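PDB 2CO7: putative fimbriae assembly chaperone from Salmonella typhimurium, which probably acts as a periplasmic chaperone of the PapD type, folding and holding fimbrial subunits until they are assembled into the fimbria. Local coordinates for residues K10-A18 / L32-I42. Sequence-based numbering, arbitrary orientation.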
loop_
_atom_site.group_PDB
_atom_site.type_symbol
_atom_site.label_atom_id
_atom_site.label_comp_id
_atom_site.label_asym_id
_atom_site.label_seq_id
_atom_site.Cartn_x
_atom_site.Cartn_y
_atom_site.Cartn_z
ATOM N N LYS B 10 8.158 -19.331 -2.254
ATOM C CA LYS B 10 8.239 -18.272 -3.249
ATOM C C LYS B 10 8.435 -16.938 -2.554
ATOM O O LYS B 10 7.622 -16.536 -1.710
ATOM C CB LYS B 10 6.970 -18.197 -4.108
ATOM C CG LYS B 10 6.984 -17.059 -5.157
ATOM C CD LYS B 10 8.109 -17.237 -6.190
ATOM C CE LYS B 10 8.362 -15.981 -7.056
ATOM N NZ LYS B 10 8.896 -16.392 -8.426
ATOM N N LEU B 11 9.523 -16.269 -2.913
ATOM C CA LEU B 11 9.835 -14.952 -2.405
ATOM C C LEU B 11 9.721 -13.979 -3.553
ATOM O O LEU B 11 10.095 -14.298 -4.692
ATOM C CB LEU B 11 11.263 -14.868 -1.861
ATOM C CG LEU B 11 11.724 -15.862 -0.795
ATOM C CD1 LEU B 11 13.114 -15.472 -0.352
ATOM C CD2 LEU B 11 10.748 -15.835 0.385
ATOM N N PHE B 12 9.223 -12.794 -3.253
ATOM C CA PHE B 12 9.098 -11.774 -4.299
ATOM C C PHE B 12 9.090 -10.382 -3.732
ATOM O O PHE B 12 8.451 -10.128 -2.704
ATOM C CB PHE B 12 7.870 -12.038 -5.185
ATOM C CG PHE B 12 7.950 -11.366 -6.529
ATOM C CD1 PHE B 12 8.964 -11.708 -7.418
ATOM C CD2 PHE B 12 7.013 -10.403 -6.898
ATOM C CE1 PHE B 12 9.063 -11.101 -8.656
ATOM C CE2 PHE B 12 7.113 -9.770 -8.151
ATOM C CZ PHE B 12 8.147 -10.139 -9.016
ATOM N N SER B 13 9.824 -9.473 -4.399
ATOM C CA SER B 13 9.969 -8.102 -3.937
ATOM C C SER B 13 10.176 -7.144 -5.130
ATOM O O SER B 13 10.579 -7.568 -6.202
ATOM C CB SER B 13 11.172 -7.972 -2.979
ATOM O OG SER B 13 11.265 -6.625 -2.515
ATOM N N VAL B 14 9.867 -5.868 -4.940
ATOM C CA VAL B 14 10.246 -4.811 -5.895
ATOM C C VAL B 14 10.797 -3.655 -5.065
ATOM O O VAL B 14 10.330 -3.430 -3.940
ATOM C CB VAL B 14 9.067 -4.382 -6.843
ATOM C CG1 VAL B 14 7.942 -3.627 -6.077
ATOM C CG2 VAL B 14 9.573 -3.534 -7.989
ATOM N N LYS B 15 11.798 -2.925 -5.585
ATOM C CA LYS B 15 12.402 -1.850 -4.799
ATOM C C LYS B 15 12.076 -0.531 -5.457
ATOM O O LYS B 15 12.294 -0.395 -6.648
ATOM C CB LYS B 15 13.936 -2.042 -4.780
ATOM C CG LYS B 15 14.722 -0.920 -4.057
ATOM C CD LYS B 15 16.246 -1.182 -4.206
ATOM C CE LYS B 15 17.090 -0.032 -3.717
ATOM N NZ LYS B 15 18.539 -0.303 -3.937
ATOM N N LEU B 16 11.556 0.438 -4.694
ATOM C CA LEU B 16 11.371 1.789 -5.212
ATOM C C LEU B 16 12.352 2.698 -4.501
ATOM O O LEU B 16 12.699 2.470 -3.327
ATOM C CB LEU B 16 9.926 2.277 -4.967
ATOM C CG LEU B 16 8.829 1.810 -5.921
ATOM C CD1 LEU B 16 8.878 0.354 -6.319
ATOM C CD2 LEU B 16 7.433 2.207 -5.400
ATOM N N GLY B 17 12.817 3.724 -5.199
ATOM C CA GLY B 17 13.847 4.582 -4.644
ATOM C C GLY B 17 13.450 5.468 -3.487
ATOM O O GLY B 17 14.305 5.994 -2.774
ATOM N N ALA B 18 12.158 5.659 -3.314
ATOM C CA ALA B 18 11.611 6.528 -2.284
ATOM C C ALA B 18 10.205 5.999 -1.931
ATOM O O ALA B 18 9.655 5.195 -2.685
ATOM C CB ALA B 18 11.496 7.924 -2.809
ATOM N N LEU B 32 11.533 8.424 -10.326
ATOM C CA LEU B 32 11.410 7.425 -9.239
ATOM C C LEU B 32 12.215 6.208 -9.699
ATOM O O LEU B 32 11.959 5.677 -10.772
ATOM C CB LEU B 32 9.945 7.043 -9.026
ATOM C CG LEU B 32 9.676 5.918 -8.008
ATOM C CD1 LEU B 32 10.176 6.242 -6.601
ATOM C CD2 LEU B 32 8.153 5.606 -8.014
ATOM N N SER B 33 13.226 5.808 -8.931
ATOM C CA SER B 33 14.026 4.632 -9.288
ATOM C C SER B 33 13.225 3.355 -8.972
ATOM O O SER B 33 12.516 3.299 -7.984
ATOM C CB SER B 33 15.342 4.673 -8.509
ATOM O OG SER B 33 16.166 3.557 -8.758
ATOM N N VAL B 34 13.357 2.335 -9.814
ATOM C CA VAL B 34 12.751 1.019 -9.554
ATOM C C VAL B 34 13.838 -0.015 -9.827
ATOM O O VAL B 34 14.524 0.067 -10.848
ATOM C CB VAL B 34 11.528 0.739 -10.515
ATOM C CG1 VAL B 34 11.962 0.821 -11.951
ATOM C CG2 VAL B 34 10.845 -0.618 -10.203
ATOM N N SER B 35 14.004 -0.955 -8.896
ATOM C CA SER B 35 14.977 -2.033 -9.056
ATOM C C SER B 35 14.332 -3.387 -8.870
ATOM O O SER B 35 13.382 -3.520 -8.113
ATOM C CB SER B 35 16.162 -1.866 -8.082
ATOM O OG SER B 35 16.692 -0.536 -8.162
ATOM N N ASN B 36 14.879 -4.379 -9.579
ATOM C CA ASN B 36 14.461 -5.772 -9.495
ATOM C C ASN B 36 15.425 -6.539 -8.587
ATOM O O ASN B 36 16.516 -6.880 -9.018
ATOM C CB ASN B 36 14.514 -6.360 -10.923
ATOM C CG ASN B 36 14.253 -7.836 -10.968
ATOM O OD1 ASN B 36 14.558 -8.505 -11.963
ATOM N ND2 ASN B 36 13.704 -8.371 -9.895
ATOM N N PRO B 37 15.022 -6.853 -7.350
ATOM C CA PRO B 37 15.893 -7.641 -6.443
ATOM C C PRO B 37 16.093 -9.105 -6.804
ATOM O O PRO B 37 16.989 -9.767 -6.238
ATOM C CB PRO B 37 15.172 -7.577 -5.088
ATOM C CG PRO B 37 13.853 -7.035 -5.337
ATOM C CD PRO B 37 13.759 -6.446 -6.713
ATOM N N GLN B 38 15.279 -9.613 -7.722
ATOM C CA GLN B 38 15.318 -11.019 -8.106
ATOM C C GLN B 38 16.451 -11.294 -9.054
ATOM O O GLN B 38 16.828 -10.433 -9.845
ATOM C CB GLN B 38 14.006 -11.425 -8.783
ATOM C CG GLN B 38 12.854 -11.699 -7.790
ATOM C CD GLN B 38 12.232 -10.444 -7.124
ATOM O OE1 GLN B 38 11.974 -10.463 -5.930
ATOM N NE2 GLN B 38 11.985 -9.378 -7.890
ATOM N N ASN B 39 16.965 -12.519 -8.985
ATOM C CA ASN B 39 18.032 -12.974 -9.864
ATOM C C ASN B 39 17.478 -13.584 -11.152
ATOM O O ASN B 39 17.984 -14.590 -11.658
ATOM C CB ASN B 39 18.952 -13.971 -9.140
ATOM C CG ASN B 39 20.347 -13.998 -9.733
ATOM O OD1 ASN B 39 20.705 -13.105 -10.515
ATOM N ND2 ASN B 39 21.136 -15.001 -9.364
ATOM N N TYR B 40 16.425 -12.958 -11.668
ATOM C CA TYR B 40 15.769 -13.353 -12.909
ATOM C C TYR B 40 14.917 -12.165 -13.378
ATOM O O TYR B 40 14.643 -11.268 -12.594
ATOM C CB TYR B 40 14.898 -14.606 -12.690
ATOM C CG TYR B 40 13.881 -14.528 -11.559
ATOM C CD1 TYR B 40 12.654 -13.896 -11.739
ATOM C CD2 TYR B 40 14.127 -15.159 -10.325
ATOM C CE1 TYR B 40 11.701 -13.843 -10.694
ATOM C CE2 TYR B 40 13.187 -15.113 -9.289
ATOM C CZ TYR B 40 11.972 -14.481 -9.497
ATOM O OH TYR B 40 11.040 -14.467 -8.487
ATOM N N PRO B 41 14.503 -12.150 -14.661
ATOM C CA PRO B 41 13.789 -10.984 -15.203
ATOM C C PRO B 41 12.338 -10.892 -14.693
ATOM O O PRO B 41 11.698 -11.926 -14.436
ATOM C CB PRO B 41 13.791 -11.230 -16.735
ATOM C CG PRO B 41 14.625 -12.437 -16.957
ATOM C CD PRO B 41 14.657 -13.213 -15.675
ATOM N N ILE B 42 11.862 -9.669 -14.529
ATOM C CA ILE B 42 10.473 -9.394 -14.183
ATOM C C ILE B 42 9.849 -8.396 -15.145
ATOM O O ILE B 42 10.543 -7.616 -15.771
ATOM C CB ILE B 42 10.319 -8.876 -12.741
ATOM C CG1 ILE B 42 10.951 -7.503 -12.571
ATOM C CG2 ILE B 42 10.861 -9.895 -11.759
ATOM C CD1 ILE B 42 10.677 -6.811 -11.191
HETATM O O HOH W 1 11.943 -15.265 -6.233
HETATM O O HOH W 2 18.848 -0.182 -6.779
#
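Gln38 takes over where the strand pairing of Lys15 with Ser35 stops: its terminal amide binds the backbone of Ser13 twice, much as a neighbouring strand would. OE1 of Gln38 accepts from Ser13 N at 2.8 Å, with the donor tilted 28° out of the carbonyl plane, while NE2 of Gln38 gives a straighter bond to Ser13 O, also 2.8 Å, lying in both the amide and the carbonyl plane. Glutamine suits the place because one amide offers donor and acceptor together, and the bend at chi2 (74°) helps bring it there. The two bonds fix the amide's rotation and leave its plane 31° from the Phe12 ring, whose CE1 lies 3.5 Å from Gln38 NE2. At the edge of that ring, in plane, sits CG2 of Ile42, an apolar neighbour for a buried phenyl. CB of Gln38 rests over the centre of one face of Tyr40, whose OH accepts a 2.9 Å hydrogen bond from Lys10 NZ; a water links this OH to Leu11 O. Pro37, with no N-H to offer, lays CG and CD against Ser13 O. Beyond it, regular antiparallel bonding joins Lys15 and Ser35 in both directions, and Val14 CG2 meets Val34 CG2 at 3.9 Å. Within this chain, strand 10-16 is an outermost strand of the immunoglobulin-like N-terminal domain's sheet, beside 30-35, which in turn pairs with 73-80. Phe12 also packs on Leu120 and Ile122 of strand 116-131, and residues 10-13 form an antiparallel ladder with a strand of another protein's chain, extending the sheet across the interface.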